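Local atomic coordinates of putative aminooxidase (Propionibacterium acnes, PDB entry 2BA9), a protein that probably isomerises polyunsaturated fatty acids such as linoleic acid to conjugated linoleic acid, using a bound FAD cofactor. Residues Tyr24-Gly29 with Ala214-Pro219; Glu72-Thr77 with Trp199-Gly204; Gln206-His211 with Gly406-Val411. All blocks are in the same frame, centred on the assembly; numbering follows the deposited sequence.

In the fold
Contact 1 lies at the surface, its centre about 23 Å from that of the chain, whereas contacts 2 and 3 are buried. Contacts 1 and 3 share helix 204-215, contact 3 using its first half and contact 1 its C-terminal end with the loop that follows. Contact 2 touches both: Arg76 of helix 68-77 forms a salt bridge with Glu26 of contact 1, and Ile73 and Trp201 pack against Phe209 and Met208 of contact 3. The chemistry follows depth. A carboxylate and a backbone amide meet in contact 1; a methionine side chain and two tryptophan rings, with one weak N-H to sulfur bond, make contact 2; and in contact 3 methionine and phenylalanine side chains press together beside the flavin.

Contact 1: residues Tyr24-Gly29 with Ala214-Pro219; sequences YLEQAG and ATLEHP
A polar surface contact joins Glu26, near the C-terminal end of helix 16-28, to the backbone of Leu216 and Glu217, just past the end of helix 204-215. It turns on one strong bond: Glu217 N donates to Glu26 OE1 at 2.7 Å, with an N-H...O angle of 166°. The amide arrives on the syn side of the carboxylate, 29° out of its plane. The long Glu26 side chain is suited to this span, since its CG lies anti to the backbone N (chi1 -169°) and its chain runs out extended, carrying OE1 to the Glu217 amide; Glu217 CB is then close as well, 3.1 Å from Glu26 OE1.

Helix 16-28 follows strand 9-12 of the parallel sheet, in the Rossmann-type arrangement expected of this flavoprotein family, and closes in a Schellman motif at Gly29, whose positive phi suits glycine. The bonded oxygen of Glu26 also forms a hydrogen bond with Tyr33 OH, while OE2 forms a salt bridge with Arg76. Glu217 brings a second acid close, OE1 to Glu26 OE1 being 4.3 Å; its own carboxylate accepts from His31, and Arg76 would offset part of the repulsion. Buried, apolar Leu216 packs on Tyr33 and Ile35 of strand 33-36.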
loop_
_atom_site.group_PDB
_atom_site.type_symbol
_atom_site.label_atom_id
_atom_site.label_comp_id
_atom_site.label_asym_id
_atom_site.label_seq_id
_atom_site.Cartn_x
_atom_site.Cartn_y
_atom_site.Cartn_z
ATOM N N TYR A 24 -15.413 5.307 10.873
ATOM C CA TYR A 24 -15.228 4.944 12.284
ATOM C C TYR A 24 -15.446 6.111 13.237
ATOM O O TYR A 24 -15.812 5.906 14.406
ATOM C CB TYR A 24 -13.871 4.262 12.510
ATOM C CG TYR A 24 -13.878 2.838 11.983
ATOM C CD1 TYR A 24 -14.584 1.829 12.639
ATOM C CD2 TYR A 24 -13.212 2.509 10.813
ATOM C CE1 TYR A 24 -14.617 0.521 12.128
ATOM C CE2 TYR A 24 -13.236 1.218 10.304
ATOM C CZ TYR A 24 -13.931 0.234 10.955
ATOM O OH TYR A 24 -13.929 -1.028 10.406
ATOM N N LEU A 25 -15.242 7.331 12.749
ATOM C CA LEU A 25 -15.622 8.510 13.523
ATOM C C LEU A 25 -17.145 8.552 13.645
ATOM O O LEU A 25 -17.684 8.688 14.752
ATOM C CB LEU A 25 -15.067 9.800 12.894
ATOM C CG LEU A 25 -13.601 10.090 13.253
ATOM C CD1 LEU A 25 -12.961 11.114 12.308
ATOM C CD2 LEU A 25 -13.490 10.557 14.704
ATOM N N GLU A 26 -17.823 8.417 12.505
ATOM C CA GLU A 26 -19.278 8.386 12.474
ATOM C C GLU A 26 -19.801 7.383 13.503
ATOM O O GLU A 26 -20.637 7.726 14.335
ATOM C CB GLU A 26 -19.778 8.017 11.077
ATOM C CG GLU A 26 -21.271 8.228 10.884
ATOM C CD GLU A 26 -21.726 7.878 9.485
ATOM O OE1 GLU A 26 -21.267 8.526 8.533
ATOM O OE2 GLU A 26 -22.561 6.965 9.347
ATOM N N GLN A 27 -19.278 6.159 13.448
ATOM C CA GLN A 27 -19.724 5.058 14.320
ATOM C C GLN A 27 -19.455 5.266 15.819
ATOM O O GLN A 27 -20.166 4.715 16.659
ATOM C CB GLN A 27 -19.127 3.729 13.839
ATOM C CG GLN A 27 -19.722 3.263 12.512
ATOM C CD GLN A 27 -19.129 1.966 11.992
ATOM O OE1 GLN A 27 -19.640 1.389 11.037
ATOM N NE2 GLN A 27 -18.053 1.502 12.614
ATOM N N ALA A 28 -18.449 6.082 16.135
ATOM C CA ALA A 28 -18.140 6.479 17.515
ATOM C C ALA A 28 -18.970 7.672 17.987
ATOM O O ALA A 28 -18.869 8.079 19.152
ATOM C CB ALA A 28 -16.647 6.809 17.647
ATOM N N GLY A 29 -19.779 8.238 17.098
ATOM C CA GLY A 29 -20.668 9.342 17.457
ATOM C C GLY A 29 -20.134 10.719 17.105
ATOM O O GLY A 29 -20.628 11.728 17.607
ATOM N N ALA A 214 -20.672 6.228 -0.218
ATOM C CA ALA A 214 -22.123 6.342 -0.291
ATOM C C ALA A 214 -22.811 6.113 1.060
ATOM O O ALA A 214 -23.739 6.818 1.397
ATOM C CB ALA A 214 -22.683 5.390 -1.346
ATOM N N THR A 215 -22.341 5.152 1.847
ATOM C CA THR A 215 -22.982 4.854 3.144
ATOM C C THR A 215 -22.700 5.899 4.235
ATOM O O THR A 215 -23.369 5.912 5.273
ATOM C CB THR A 215 -22.547 3.476 3.688
ATOM O OG1 THR A 215 -21.172 3.538 4.070
ATOM C CG2 THR A 215 -22.747 2.385 2.644
ATOM N N LEU A 216 -21.694 6.742 4.019
ATOM C CA LEU A 216 -21.321 7.787 4.979
ATOM C C LEU A 216 -22.389 8.872 5.096
ATOM O O LEU A 216 -23.018 9.250 4.103
ATOM C CB LEU A 216 -20.006 8.473 4.566
ATOM C CG LEU A 216 -18.760 7.594 4.518
ATOM C CD1 LEU A 216 -17.533 8.428 4.179
ATOM C CD2 LEU A 216 -18.589 6.833 5.851
ATOM N N GLU A 217 -22.545 9.374 6.321
ATOM C CA GLU A 217 -23.371 10.534 6.632
ATOM C C GLU A 217 -22.895 11.739 5.811
ATOM O O GLU A 217 -23.713 12.489 5.288
ATOM C CB GLU A 217 -23.294 10.831 8.150
ATOM C CG GLU A 217 -24.317 11.820 8.710
ATOM C CD GLU A 217 -24.132 12.067 10.216
ATOM O OE1 GLU A 217 -23.693 11.144 10.936
ATOM O OE2 GLU A 217 -24.434 13.184 10.685
ATOM N N HIS A 218 -21.575 11.901 5.684
ATOM C CA HIS A 218 -20.993 12.945 4.837
ATOM C C HIS A 218 -19.974 12.356 3.850
ATOM O O HIS A 218 -18.783 12.241 4.158
ATOM C CB HIS A 218 -20.325 14.036 5.688
ATOM C CG HIS A 218 -21.194 14.569 6.778
ATOM N ND1 HIS A 218 -22.098 15.588 6.578
ATOM C CD2 HIS A 218 -21.292 14.228 8.085
ATOM C CE1 HIS A 218 -22.725 15.845 7.713
ATOM N NE2 HIS A 218 -22.253 15.035 8.643
ATOM N N PRO A 219 -20.451 11.954 2.666
ATOM C CA PRO A 219 -19.575 11.540 1.580
ATOM C C PRO A 219 -18.495 12.579 1.244
ATOM O O PRO A 219 -18.625 13.780 1.551
ATOM C CB PRO A 219 -20.548 11.353 0.417
ATOM C CG PRO A 219 -21.832 10.997 1.073
ATOM C CD PRO A 219 -21.873 11.840 2.287
#

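Contact 2: residues Glu72-Thr77 with Trp199-Gly204; sequences EIMDRT and WTWADG
Met74 reaches Trp199 and Trp201 through a side chain that leaves helix 68-77 with CG anti to the carbonyl carbon (chi1 -67°), continues straight through chi2 and then bends at chi3 (-83°). The bend divides its end between two indoles: the sulfur meets one and the terminal methyl the other. Met74 SD lies in the plane of the Trp201 ring, at its edge, and NE1 of Trp201 points almost straight at it, with an N-H...S angle of 169° over 3.6 Å. The sulfur is 4.8 Å from the centroid of the five-membered ring of Trp201, making this an edge-on Met-aromatic contact, with the two side chains crossing at about a right angle. Met74 CE comes obliquely to the six-membered ring of Trp199, 3.5 Å from CZ3.

Methionine suits the place because one unbranched chain offers both a polarisable sulfur and a methyl. The two tryptophans, two positions apart in the loop before helix 204-215, present broad apolar surfaces with an N-H at the rim. Trp201 to Gly204 form a type I turn, Gly204 N bonding back to Trp201 O. Val81 lies against both Met74 and Trp199, and Met208 against Trp201. As sulfur is a poor acceptor, the N-H...S bond is weak: it gives the N-H of the buried Trp201 a polarisable, weakly accepting partner, while dispersion probably supplies most of the hold.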
loop_
_atom_site.group_PDB
_atom_site.type_symbol
_atom_site.label_atom_id
_atom_site.label_comp_id
_atom_site.label_asym_id
_atom_site.label_seq_id
_atom_site.Cartn_x
_atom_site.Cartn_y
_atom_site.Cartn_z
ATOM N N GLU A 72 -15.123 -5.646 7.967
ATOM C CA GLU A 72 -16.070 -4.709 8.603
ATOM C C GLU A 72 -16.648 -3.687 7.613
ATOM O O GLU A 72 -17.832 -3.301 7.710
ATOM C CB GLU A 72 -15.403 -3.964 9.750
ATOM C CG GLU A 72 -15.389 -4.713 11.064
ATOM C CD GLU A 72 -14.682 -3.926 12.142
ATOM O OE1 GLU A 72 -14.794 -2.682 12.145
ATOM O OE2 GLU A 72 -14.001 -4.550 12.979
ATOM N N ILE A 73 -15.795 -3.252 6.684
ATOM C CA ILE A 73 -16.179 -2.318 5.635
ATOM C C ILE A 73 -17.182 -2.966 4.694
ATOM O O ILE A 73 -18.204 -2.355 4.385
ATOM C CB ILE A 73 -14.947 -1.789 4.836
ATOM C CG1 ILE A 73 -14.068 -0.908 5.726
ATOM C CG2 ILE A 73 -15.390 -0.994 3.614
ATOM C CD1 ILE A 73 -12.764 -0.452 5.067
ATOM N N MET A 74 -16.916 -4.204 4.258
ATOM C CA MET A 74 -17.865 -4.940 3.399
ATOM C C MET A 74 -19.226 -5.187 4.096
ATOM O O MET A 74 -20.273 -5.174 3.441
ATOM C CB MET A 74 -17.269 -6.281 2.925
ATOM C CG MET A 74 -16.081 -6.160 1.969
ATOM S SD MET A 74 -15.586 -7.744 1.232
ATOM C CE MET A 74 -14.540 -8.410 2.526
ATOM N N ASP A 75 -19.210 -5.426 5.411
ATOM C CA ASP A 75 -20.450 -5.631 6.174
ATOM C C ASP A 75 -21.329 -4.389 6.047
ATOM O O ASP A 75 -22.558 -4.473 5.917
ATOM C CB ASP A 75 -20.190 -5.858 7.668
ATOM C CG ASP A 75 -19.436 -7.139 7.971
ATOM O OD1 ASP A 75 -19.372 -8.057 7.122
ATOM O OD2 ASP A 75 -18.905 -7.216 9.099
ATOM N N ARG A 76 -20.677 -3.234 6.108
ATOM C CA ARG A 76 -21.364 -1.944 6.028
ATOM C C ARG A 76 -21.910 -1.644 4.628
ATOM O O ARG A 76 -22.981 -1.043 4.482
ATOM C CB ARG A 76 -20.406 -0.835 6.465
ATOM C CG ARG A 76 -21.107 0.454 6.785
ATOM C CD ARG A 76 -20.152 1.516 7.237
ATOM N NE ARG A 76 -20.754 2.823 7.034
ATOM C CZ ARG A 76 -21.242 3.620 7.977
ATOM N NH1 ARG A 76 -21.184 3.297 9.270
ATOM N NH2 ARG A 76 -21.784 4.776 7.609
ATOM N N THR A 77 -21.192 -2.072 3.598
ATOM C CA THR A 77 -21.551 -1.713 2.211
ATOM C C THR A 77 -22.382 -2.778 1.485
ATOM O O THR A 77 -23.051 -2.480 0.488
ATOM C CB THR A 77 -20.294 -1.461 1.368
ATOM O OG1 THR A 77 -19.490 -2.643 1.353
ATOM C CG2 THR A 77 -19.470 -0.287 1.919
ATOM N N TRP A 199 -8.400 -12.794 -1.598
ATOM C CA TRP A 199 -9.620 -12.113 -2.033
ATOM C C TRP A 199 -9.379 -11.246 -3.263
ATOM O O TRP A 199 -8.355 -10.572 -3.373
ATOM C CB TRP A 199 -10.161 -11.194 -0.940
ATOM C CG TRP A 199 -10.540 -11.839 0.334
ATOM C CD1 TRP A 199 -10.702 -13.166 0.580
ATOM C CD2 TRP A 199 -10.855 -11.160 1.552
ATOM N NE1 TRP A 199 -11.080 -13.355 1.883
ATOM C CE2 TRP A 199 -11.183 -12.138 2.500
ATOM C CE3 TRP A 199 -10.890 -9.808 1.929
ATOM C CZ2 TRP A 199 -11.551 -11.814 3.803
ATOM C CZ3 TRP A 199 -11.245 -9.489 3.212
ATOM C CH2 TRP A 199 -11.573 -10.483 4.140
ATOM N N THR A 200 -10.343 -11.264 -4.178
ATOM C CA THR A 200 -10.419 -10.323 -5.288
ATOM C C THR A 200 -11.873 -9.919 -5.438
ATOM O O THR A 200 -12.772 -10.575 -4.903
ATOM C CB THR A 200 -9.948 -10.916 -6.643
ATOM O OG1 THR A 200 -10.811 -11.992 -7.044
ATOM C CG2 THR A 200 -8.508 -11.423 -6.559
ATOM N N TRP A 201 -12.098 -8.850 -6.194
ATOM C CA TRP A 201 -13.432 -8.288 -6.362
ATOM C C TRP A 201 -13.738 -8.129 -7.848
ATOM O O TRP A 201 -12.940 -7.538 -8.579
ATOM C CB TRP A 201 -13.500 -6.944 -5.621
ATOM C CG TRP A 201 -13.392 -7.121 -4.136
ATOM C CD1 TRP A 201 -14.424 -7.280 -3.259
ATOM C CD2 TRP A 201 -12.198 -7.202 -3.362
ATOM N NE1 TRP A 201 -13.951 -7.430 -1.988
ATOM C CE2 TRP A 201 -12.585 -7.392 -2.019
ATOM C CE3 TRP A 201 -10.840 -7.116 -3.665
ATOM C CZ2 TRP A 201 -11.658 -7.504 -0.978
ATOM C CZ3 TRP A 201 -9.918 -7.230 -2.632
ATOM C CH2 TRP A 201 -10.335 -7.415 -1.302
ATOM N N ALA A 202 -14.877 -8.673 -8.285
ATOM C CA ALA A 202 -15.320 -8.591 -9.698
ATOM C C ALA A 202 -15.403 -7.156 -10.186
ATOM O O ALA A 202 -14.966 -6.844 -11.299
ATOM C CB ALA A 202 -16.693 -9.271 -9.894
ATOM N N ASP A 203 -15.961 -6.292 -9.337
ATOM C CA ASP A 203 -16.147 -4.875 -9.653
ATOM C C ASP A 203 -14.993 -4.026 -9.149
ATOM O O ASP A 203 -15.107 -2.803 -9.044
ATOM C CB ASP A 203 -17.483 -4.378 -9.095
ATOM C CG ASP A 203 -18.669 -4.865 -9.921
ATOM O OD1 ASP A 203 -18.770 -4.474 -11.119
ATOM O OD2 ASP A 203 -19.492 -5.641 -9.380
ATOM N N GLY A 204 -13.880 -4.678 -8.839
ATOM C CA GLY A 204 -12.657 -3.986 -8.471
ATOM C C GLY A 204 -12.568 -3.595 -7.010
ATOM O O GLY A 204 -13.600 -3.436 -6.327
#

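Contact 3: residues Gln206-His211 with Gly406-Val411; sequences QAMFEH and GNFDEV. With NA (sodium ion), chain B; FAD (flavin-adenine dinucleotide), chain D.
Phe408 presents its ring to Met208 and Phe209 of helix 204-215 and to the flavin. Phe209 comes at it obliquely, CZ lying 4.1 Å from Phe408 CD1, and that atom in turn sits at the edge of the Phe209 ring, near its plane. Met208 crosses Phe408 at about a right angle: its extended chain carries CE to 3.8 Å from Phe408 CE1. Neither contact is a face-to-face stack; the flexible, unbranched methionine and the flat phenylalanine both reach the ring from one helix.

One face of Phe408 is taken by the cofactor, whose O2 lies 3.0 Å above the ring plane, offset toward the rim. The ring reaches this place with CG between the backbone N and the carbonyl carbon (chi1 61°). The same O2 accepts a hydrogen bond from Phe408 N at 3.0 Å, so one residue both covers the flavin carbonyl and donates to it. Asn407 is the N-cap of the helix; its short side chain lets OD1 accept from Glu410 N at 2.8 Å. On this first turn Glu410 OE2 binds a sodium ion at 2.3 Å, alongside three waters and Lys183 O.

Helix 408-423 thus begins at the flavin and meets helix 204-215 through these side chains. Ile70 and Ile73 of helix 68-77 pack beside them, while Pro16 of helix 16-28, the helix following strand 9-12 of the parallel sheet, touches Phe209 and Val411.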
loop_
_atom_site.group_PDB
_atom_site.type_symbol
_atom_site.label_atom_id
_atom_site.label_comp_id
_atom_site.label_asym_id
_atom_site.label_seq_id
_atom_site.Cartn_x
_atom_site.Cartn_y
_atom_site.Cartn_z
ATOM N N GLN A 206 -11.797 -0.810 -5.991
ATOM C CA GLN A 206 -12.351 0.545 -5.870
ATOM C C GLN A 206 -13.837 0.535 -5.483
ATOM O O GLN A 206 -14.291 1.418 -4.757
ATOM C CB GLN A 206 -12.151 1.331 -7.166
ATOM C CG GLN A 206 -12.583 2.812 -7.078
ATOM C CD GLN A 206 -12.317 3.605 -8.352
ATOM O OE1 GLN A 206 -12.221 3.034 -9.451
ATOM N NE2 GLN A 206 -12.189 4.931 -8.212
ATOM N N ALA A 207 -14.576 -0.481 -5.947
ATOM C CA ALA A 207 -16.036 -0.534 -5.792
ATOM C C ALA A 207 -16.512 -0.372 -4.356
ATOM O O ALA A 207 -17.440 0.382 -4.097
ATOM C CB ALA A 207 -16.588 -1.837 -6.367
ATOM N N MET A 208 -15.881 -1.100 -3.432
ATOM C CA MET A 208 -16.323 -1.121 -2.041
ATOM C C MET A 208 -16.047 0.184 -1.290
ATOM O O MET A 208 -16.734 0.507 -0.327
ATOM C CB MET A 208 -15.719 -2.322 -1.288
ATOM C CG MET A 208 -14.193 -2.368 -1.211
ATOM S SD MET A 208 -13.612 -4.057 -0.875
ATOM C CE MET A 208 -11.820 -3.836 -0.940
ATOM N N PHE A 209 -15.040 0.928 -1.729
ATOM C CA PHE A 209 -14.762 2.240 -1.166
ATOM C C PHE A 209 -15.659 3.312 -1.800
ATOM O O PHE A 209 -16.019 4.289 -1.153
ATOM C CB PHE A 209 -13.285 2.561 -1.309
ATOM C CG PHE A 209 -12.412 1.677 -0.480
ATOM C CD1 PHE A 209 -12.369 1.827 0.912
ATOM C CD2 PHE A 209 -11.670 0.671 -1.065
ATOM C CE1 PHE A 209 -11.574 0.995 1.707
ATOM C CE2 PHE A 209 -10.871 -0.157 -0.290
ATOM C CZ PHE A 209 -10.815 0.008 1.106
ATOM N N GLU A 210 -16.039 3.118 -3.061
ATOM C CA GLU A 210 -17.093 3.942 -3.646
ATOM C C GLU A 210 -18.377 3.749 -2.839
ATOM O O GLU A 210 -19.008 4.718 -2.425
ATOM C CB GLU A 210 -17.290 3.612 -5.129
ATOM C CG GLU A 210 -16.123 4.056 -5.977
ATOM C CD GLU A 210 -16.205 3.601 -7.428
ATOM O OE1 GLU A 210 -16.680 2.480 -7.730
ATOM O OE2 GLU A 210 -15.738 4.372 -8.275
ATOM N N HIS A 211 -18.722 2.500 -2.544
ATOM C CA HIS A 211 -19.935 2.217 -1.782
ATOM C C HIS A 211 -19.839 2.650 -0.312
ATOM O O HIS A 211 -20.812 3.132 0.255
ATOM C CB HIS A 211 -20.273 0.743 -1.859
ATOM C CG HIS A 211 -20.417 0.233 -3.254
ATOM N ND1 HIS A 211 -20.214 -1.087 -3.583
ATOM C CD2 HIS A 211 -20.710 0.873 -4.414
ATOM C CE1 HIS A 211 -20.403 -1.246 -4.881
ATOM N NE2 HIS A 211 -20.699 -0.070 -5.408
ATOM N N GLY A 406 1.801 0.531 3.455
ATOM C CA GLY A 406 1.165 0.786 2.178
ATOM C C GLY A 406 0.223 -0.307 1.692
ATOM O O GLY A 406 0.345 -0.739 0.552
ATOM N N ASN A 407 -0.711 -0.759 2.535
ATOM C CA ASN A 407 -1.831 -1.614 2.071
ATOM C C ASN A 407 -3.159 -1.163 2.658
ATOM O O ASN A 407 -3.181 -0.406 3.633
ATOM C CB ASN A 407 -1.520 -3.131 2.176
ATOM C CG ASN A 407 -2.029 -3.838 3.467
ATOM O OD1 ASN A 407 -3.022 -3.474 4.101
ATOM N ND2 ASN A 407 -1.346 -4.934 3.795
ATOM N N PHE A 408 -4.262 -1.558 2.015
ATOM C CA PHE A 408 -5.548 -0.922 2.320
ATOM C C PHE A 408 -6.207 -1.462 3.596
ATOM O O PHE A 408 -6.994 -0.761 4.230
ATOM C CB PHE A 408 -6.505 -0.854 1.108
ATOM C CG PHE A 408 -6.904 -2.193 0.513
ATOM C CD1 PHE A 408 -7.918 -2.961 1.084
ATOM C CD2 PHE A 408 -6.348 -2.619 -0.684
ATOM C CE1 PHE A 408 -8.316 -4.163 0.504
ATOM C CE2 PHE A 408 -6.738 -3.829 -1.259
ATOM C CZ PHE A 408 -7.718 -4.601 -0.650
ATOM N N ASP A 409 -5.862 -2.668 4.022
ATOM C CA ASP A 409 -6.336 -3.110 5.328
ATOM C C ASP A 409 -5.567 -2.410 6.441
ATOM O O ASP A 409 -6.146 -2.018 7.448
ATOM C CB ASP A 409 -6.221 -4.622 5.494
ATOM C CG ASP A 409 -6.818 -5.098 6.802
ATOM O OD1 ASP A 409 -8.073 -5.098 6.932
ATOM O OD2 ASP A 409 -6.024 -5.451 7.702
ATOM N N GLU A 410 -4.266 -2.232 6.241
ATOM C CA GLU A 410 -3.413 -1.660 7.279
ATOM C C GLU A 410 -3.802 -0.225 7.564
ATOM O O GLU A 410 -3.903 0.163 8.737
ATOM C CB GLU A 410 -1.929 -1.758 6.916
ATOM C CG GLU A 410 -1.361 -3.183 6.961
ATOM C CD GLU A 410 -1.322 -3.797 8.370
ATOM O OE1 GLU A 410 -0.923 -3.109 9.328
ATOM O OE2 GLU A 410 -1.675 -4.992 8.516
ATOM N N VAL A 411 -4.035 0.557 6.509
ATOM C CA VAL A 411 -4.418 1.956 6.671
ATOM C C VAL A 411 -5.818 2.114 7.282
ATOM O O VAL A 411 -6.026 2.988 8.118
ATOM C CB VAL A 411 -4.313 2.780 5.354
ATOM C CG1 VAL A 411 -2.903 2.637 4.724
ATOM C CG2 VAL A 411 -5.398 2.413 4.388
HETATM NA NA NA B . -1.001 -6.823 9.789
HETATM P PA FAD D . -4.251 6.464 -1.145
HETATM O O1A FAD D . -4.887 5.174 -1.572
HETATM O O2A FAD D . -3.056 6.934 -1.949
HETATM O O5B FAD D . -5.346 7.628 -1.245
HETATM C C5B FAD D . -4.962 8.919 -0.830
HETATM C C4B FAD D . -6.027 9.925 -1.213
HETATM O O4B FAD D . -5.633 11.202 -0.753
HETATM C C3B FAD D . -6.232 9.992 -2.728
HETATM O O3B FAD D . -7.597 9.819 -3.036
HETATM C C2B FAD D . -5.700 11.357 -3.098
HETATM O O2B FAD D . -6.301 11.890 -4.279
HETATM C C1B FAD D . -5.893 12.129 -1.782
HETATM N N9A FAD D . -4.991 13.294 -1.734
HETATM C C8A FAD D . -3.623 13.305 -1.907
HETATM N N7A FAD D . -3.180 14.591 -1.812
HETATM C C5A FAD D . -4.252 15.398 -1.578
HETATM C C6A FAD D . -4.395 16.790 -1.411
HETATM N N6A FAD D . -3.293 17.541 -1.086
HETATM N N1A FAD D . -5.661 17.306 -1.153
HETATM C C2A FAD D . -6.781 16.487 -1.122
HETATM N N3A FAD D . -6.626 15.118 -1.293
HETATM C C4A FAD D . -5.397 14.584 -1.536
HETATM N N1 FAD D . -3.116 -2.883 -1.068
HETATM C C2 FAD D . -3.479 -4.099 -0.525
HETATM O O2 FAD D . -3.988 -4.143 0.595
HETATM N N3 FAD D . -3.243 -5.263 -1.230
HETATM C C4 FAD D . -2.674 -5.212 -2.485
HETATM O O4 FAD D . -2.493 -6.275 -3.099
HETATM C C4X FAD D . -2.318 -3.979 -3.043
HETATM N N5 FAD D . -1.724 -3.891 -4.290
HETATM C C5X FAD D . -1.520 -2.675 -4.915
HETATM C C6 FAD D . -1.054 -2.621 -6.226
HETATM C C7 FAD D . -0.890 -1.388 -6.855
HETATM C C7M FAD D . -0.401 -1.369 -8.275
HETATM C C8 FAD D . -1.180 -0.214 -6.166
HETATM C C8M FAD D . -1.017 1.137 -6.796
HETATM C C9 FAD D . -1.640 -0.278 -4.854
HETATM C C9A FAD D . -1.806 -1.504 -4.208
HETATM N N10 FAD D . -2.249 -1.593 -2.876
HETATM C C10 FAD D . -2.566 -2.814 -2.325
HETATM C "C1'" FAD D . -2.067 -0.454 -1.930
HETATM C "C2'" FAD D . -3.385 0.245 -1.618
HETATM O "O2'" FAD D . -4.127 0.537 -2.797
HETATM C "C3'" FAD D . -3.056 1.514 -0.847
HETATM O "O3'" FAD D . -2.191 1.193 0.245
HETATM C "C4'" FAD D . -4.322 2.199 -0.359
HETATM O "O4'" FAD D . -5.053 2.764 -1.441
HETATM C "C5'" FAD D . -3.935 3.252 0.669
HETATM O "O5'" FAD D . -5.017 4.105 0.916
HETATM P P FAD D . -4.757 5.595 1.496
HETATM O O1P FAD D . -6.067 6.349 1.623
HETATM O O2P FAD D . -4.048 5.460 2.800
HETATM O O3P FAD D . -3.853 6.354 0.407
HETATM O O HOH W 1 -0.349 -5.026 11.259
HETATM O O HOH W 2 -0.937 -8.300 7.976
HETATM O O HOH W 3 0.048 -8.286 10.917
#